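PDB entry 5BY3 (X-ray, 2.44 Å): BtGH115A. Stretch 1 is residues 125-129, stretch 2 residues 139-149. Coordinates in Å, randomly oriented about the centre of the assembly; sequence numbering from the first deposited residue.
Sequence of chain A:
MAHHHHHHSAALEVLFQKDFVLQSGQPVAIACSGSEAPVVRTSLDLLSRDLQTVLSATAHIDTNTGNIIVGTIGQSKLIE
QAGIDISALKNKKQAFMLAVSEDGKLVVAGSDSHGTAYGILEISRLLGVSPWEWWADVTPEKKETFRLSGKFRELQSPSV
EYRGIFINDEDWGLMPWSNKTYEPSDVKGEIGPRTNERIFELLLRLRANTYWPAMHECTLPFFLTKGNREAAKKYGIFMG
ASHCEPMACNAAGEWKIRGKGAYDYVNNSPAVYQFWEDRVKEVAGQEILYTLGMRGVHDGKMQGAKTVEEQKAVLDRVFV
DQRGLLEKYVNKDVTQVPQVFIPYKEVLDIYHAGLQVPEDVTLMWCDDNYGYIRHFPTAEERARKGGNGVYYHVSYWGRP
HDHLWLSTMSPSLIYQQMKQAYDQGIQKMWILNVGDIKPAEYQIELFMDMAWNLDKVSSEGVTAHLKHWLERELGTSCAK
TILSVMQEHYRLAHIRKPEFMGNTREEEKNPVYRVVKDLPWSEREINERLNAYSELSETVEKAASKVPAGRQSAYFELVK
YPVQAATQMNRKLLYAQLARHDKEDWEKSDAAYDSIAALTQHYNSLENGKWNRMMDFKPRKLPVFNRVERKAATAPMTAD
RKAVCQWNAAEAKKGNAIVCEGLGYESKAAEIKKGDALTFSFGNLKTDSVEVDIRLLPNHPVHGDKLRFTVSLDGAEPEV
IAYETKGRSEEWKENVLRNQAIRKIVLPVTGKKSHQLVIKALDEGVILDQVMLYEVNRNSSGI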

# COMPACT_ATOMS: atom_id res chain seq x y z
N ARG A 125 -11.01 -9.92 -16.95
CA ARG A 125 -11.69 -8.73 -16.35
C ARG A 125 -13.03 -8.37 -17.03
O ARG A 125 -14.01 -8.03 -16.34
CB ARG A 125 -10.76 -7.50 -16.31
CG ARG A 125 -9.70 -7.56 -15.21
CD ARG A 125 -8.43 -6.75 -15.54
NE ARG A 125 -7.59 -6.53 -14.35
CZ ARG A 125 -7.84 -5.65 -13.35
NH1 ARG A 125 -8.90 -4.83 -13.37
NH2 ARG A 125 -7.00 -5.58 -12.33
N LEU A 126 -13.04 -8.43 -18.37
CA LEU A 126 -14.22 -8.18 -19.21
C LEU A 126 -15.37 -9.19 -18.93
O LEU A 126 -16.55 -8.89 -19.06
CB LEU A 126 -13.82 -8.28 -20.69
CG LEU A 126 -12.97 -7.16 -21.29
CD1 LEU A 126 -12.65 -7.47 -22.71
CD2 LEU A 126 -13.66 -5.80 -21.22
N LEU A 127 -14.99 -10.41 -18.59
CA LEU A 127 -15.95 -11.40 -18.24
C LEU A 127 -16.49 -11.15 -16.82
O LEU A 127 -17.36 -11.88 -16.34
CB LEU A 127 -15.32 -12.77 -18.37
CG LEU A 127 -14.93 -13.18 -19.77
CD1 LEU A 127 -14.19 -14.48 -19.65
CD2 LEU A 127 -16.14 -13.37 -20.68
N GLY A 128 -15.99 -10.10 -16.16
CA GLY A 128 -16.49 -9.74 -14.86
C GLY A 128 -15.85 -10.52 -13.73
O GLY A 128 -16.45 -10.65 -12.66
N VAL A 129 -14.62 -11.02 -13.95
CA VAL A 129 -13.88 -11.74 -12.91
C VAL A 129 -12.96 -10.78 -12.11
O VAL A 129 -12.03 -10.20 -12.67
CB VAL A 129 -13.07 -12.93 -13.50
CG1 VAL A 129 -12.43 -13.77 -12.41
CG2 VAL A 129 -13.97 -13.80 -14.38
N THR A 139 -17.08 -14.44 -5.82
CA THR A 139 -17.53 -15.41 -6.82
C THR A 139 -17.99 -14.75 -8.13
O THR A 139 -18.92 -13.96 -8.12
CB THR A 139 -18.65 -16.31 -6.27
OG1 THR A 139 -18.35 -16.69 -4.91
CG2 THR A 139 -18.78 -17.58 -7.16
N PRO A 140 -17.33 -15.07 -9.27
CA PRO A 140 -17.81 -14.40 -10.53
C PRO A 140 -19.22 -14.82 -10.83
O PRO A 140 -19.65 -15.92 -10.46
CB PRO A 140 -16.86 -14.89 -11.64
CG PRO A 140 -15.74 -15.60 -10.90
CD PRO A 140 -16.20 -16.00 -9.52
N GLU A 141 -19.94 -13.93 -11.48
CA GLU A 141 -21.31 -14.20 -11.85
C GLU A 141 -21.23 -15.03 -13.12
O GLU A 141 -20.23 -14.96 -13.85
CB GLU A 141 -22.05 -12.88 -12.08
CG GLU A 141 -22.38 -12.16 -10.79
CD GLU A 141 -23.40 -11.06 -10.97
OE1 GLU A 141 -23.05 -9.88 -10.68
OE2 GLU A 141 -24.54 -11.36 -11.41
N LYS A 142 -22.26 -15.82 -13.38
CA LYS A 142 -22.32 -16.55 -14.63
C LYS A 142 -22.95 -15.66 -15.68
O LYS A 142 -23.74 -14.78 -15.35
CB LYS A 142 -23.10 -17.84 -14.47
CG LYS A 142 -22.39 -18.87 -13.60
CD LYS A 142 -23.39 -19.58 -12.70
CE LYS A 142 -24.01 -20.78 -13.38
NZ LYS A 142 -23.16 -21.95 -13.01
N LYS A 143 -22.57 -15.87 -16.93
CA LYS A 143 -23.18 -15.14 -18.02
C LYS A 143 -23.79 -16.04 -19.04
O LYS A 143 -23.30 -17.14 -19.29
CB LYS A 143 -22.17 -14.20 -18.67
CG LYS A 143 -22.15 -12.85 -18.00
CD LYS A 143 -20.76 -12.26 -17.99
CE LYS A 143 -20.43 -11.62 -19.30
NZ LYS A 143 -20.00 -10.30 -18.82
N GLU A 144 -24.87 -15.57 -19.63
CA GLU A 144 -25.51 -16.27 -20.72
C GLU A 144 -24.75 -16.16 -22.02
O GLU A 144 -24.58 -17.17 -22.70
CB GLU A 144 -26.94 -15.80 -20.89
CG GLU A 144 -27.94 -16.80 -20.33
CD GLU A 144 -27.87 -18.18 -21.01
OE1 GLU A 144 -27.88 -18.25 -22.27
OE2 GLU A 144 -27.81 -19.20 -20.26
N THR A 145 -24.35 -14.94 -22.40
CA THR A 145 -23.46 -14.70 -23.56
C THR A 145 -22.45 -13.61 -23.22
O THR A 145 -22.68 -12.75 -22.36
CB THR A 145 -24.20 -14.23 -24.83
OG1 THR A 145 -24.97 -13.09 -24.50
CG2 THR A 145 -25.13 -15.31 -25.41
N PHE A 146 -21.31 -13.68 -23.90
CA PHE A 146 -20.32 -12.64 -23.91
C PHE A 146 -20.12 -12.16 -25.34
O PHE A 146 -19.75 -12.95 -26.21
CB PHE A 146 -19.01 -13.13 -23.33
CG PHE A 146 -17.91 -12.12 -23.39
CD1 PHE A 146 -18.00 -10.94 -22.64
CD2 PHE A 146 -16.81 -12.32 -24.21
CE1 PHE A 146 -16.98 -9.98 -22.71
CE2 PHE A 146 -15.81 -11.37 -24.28
CZ PHE A 146 -15.90 -10.20 -23.53
N ARG A 147 -20.32 -10.85 -25.55
CA ARG A 147 -20.43 -10.22 -26.87
C ARG A 147 -19.65 -8.91 -26.92
O ARG A 147 -20.03 -7.94 -26.26
CB ARG A 147 -21.90 -9.91 -27.15
CG ARG A 147 -22.21 -9.51 -28.58
CD ARG A 147 -23.00 -8.21 -28.59
NE ARG A 147 -24.25 -8.27 -27.80
CZ ARG A 147 -24.79 -7.23 -27.15
NH1 ARG A 147 -24.18 -6.05 -27.17
NH2 ARG A 147 -25.93 -7.37 -26.47
N LEU A 148 -18.56 -8.91 -27.68
CA LEU A 148 -17.80 -7.71 -28.01
C LEU A 148 -17.98 -7.28 -29.48
O LEU A 148 -17.99 -8.11 -30.41
CB LEU A 148 -16.29 -7.95 -27.79
CG LEU A 148 -15.61 -8.10 -26.42
CD1 LEU A 148 -14.12 -8.28 -26.69
CD2 LEU A 148 -15.83 -6.94 -25.47
N SER A 149 -18.08 -5.96 -29.69
CA SER A 149 -18.29 -5.37 -31.01
C SER A 149 -17.19 -5.67 -32.00
O SER A 149 -16.03 -5.83 -31.59
CB SER A 149 -18.41 -3.86 -30.88
OG SER A 149 -19.77 -3.55 -30.83
O HOH W 1 -19.53 -12.26 -14.75

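No direct hydrogen bond joins the two stretches; the polar link between their backbones is a single water. Water 1 donates to both sides, lying 2.7 Å from Leu127 O and 2.9 Å from Glu141 O. Because two carbonyl oxygens are both acceptors, they cannot bond to each other, and a water that spends both of its protons on them resolves the mismatch. Most of the remaining contact is apolar packing, and the buried surface is modest, 353 Å² summed over both sides.

The carbonyl of Leu127 that receives this water lies just past the end of a helix. Arg125 and Leu126 are the last residues of a helix that begins earlier in the chain, and Gly128 is the first residue to leave helical geometry, with phi/psi of 84/26° in a Schellman motif. Its amide still reaches back into the final turn, with Gly128 N donating to Arg125 O at 2.9 Å. The positive phi explains the glycine: a CB at these backbone angles would be jammed against the carbonyl oxygen of Leu127. Beyond the turn, the chain runs on through Val129 in an extended conformation.

Stretch 2 is loop from Thr139 to Glu144 and then strand from Thr145 to Leu148. The two backbones approach most closely near its start, where the CA atoms of Val129 and Pro140 are 5.3 Å apart, and stand wider at the strand, with 7.3 Å between Leu127 CA and Phe146 CA. The wider gap is filled by side chains. Along the strand, Phe146 and Leu148 direct their CA-to-CB bonds toward the helix end, while Thr145 and Arg147, which alternate with them, make no contact with stretch 1.

The centre of the packing is Leu127 against Phe146. The CA-to-CB bond of Leu127 points sideways, but in its m,t rotamer the end of the side chain comes nearer to stretch 2. Leu127 CD2 sits over one face of the Phe146 ring, 3.6 Å from the centroid and 18° off the ring normal, a CH-pi contact in which a methyl group meets the pi cloud almost head-on. Leu127 CD2 also lies 3.5 Å from Phe146 CG. Leu126 extends the apolar surface: Leu126 CB is 4.0 Å from Phe146 CZ, and Leu126 CD1 meets Leu148 CD2 at 4.2 Å, so this one leucine touches both inward-pointing strand residues.

At the other end of the contact, Val129 CG1 packs on Pro140 CG at 4.1 Å, a small hydrophobic pairing in which the proline ring offers a compact, preformed surface. Lys143 lies between these two patches in sequence and leans across the helix end. Lys143 CD is 3.8 Å from Leu127 O, and the ammonium nitrogen Lys143 NZ is 3.7 Å from Leu126 O, too distant for a hydrogen bond, although a positive charge near a carbonyl oxygen at the helix terminus is electrostatically favourable.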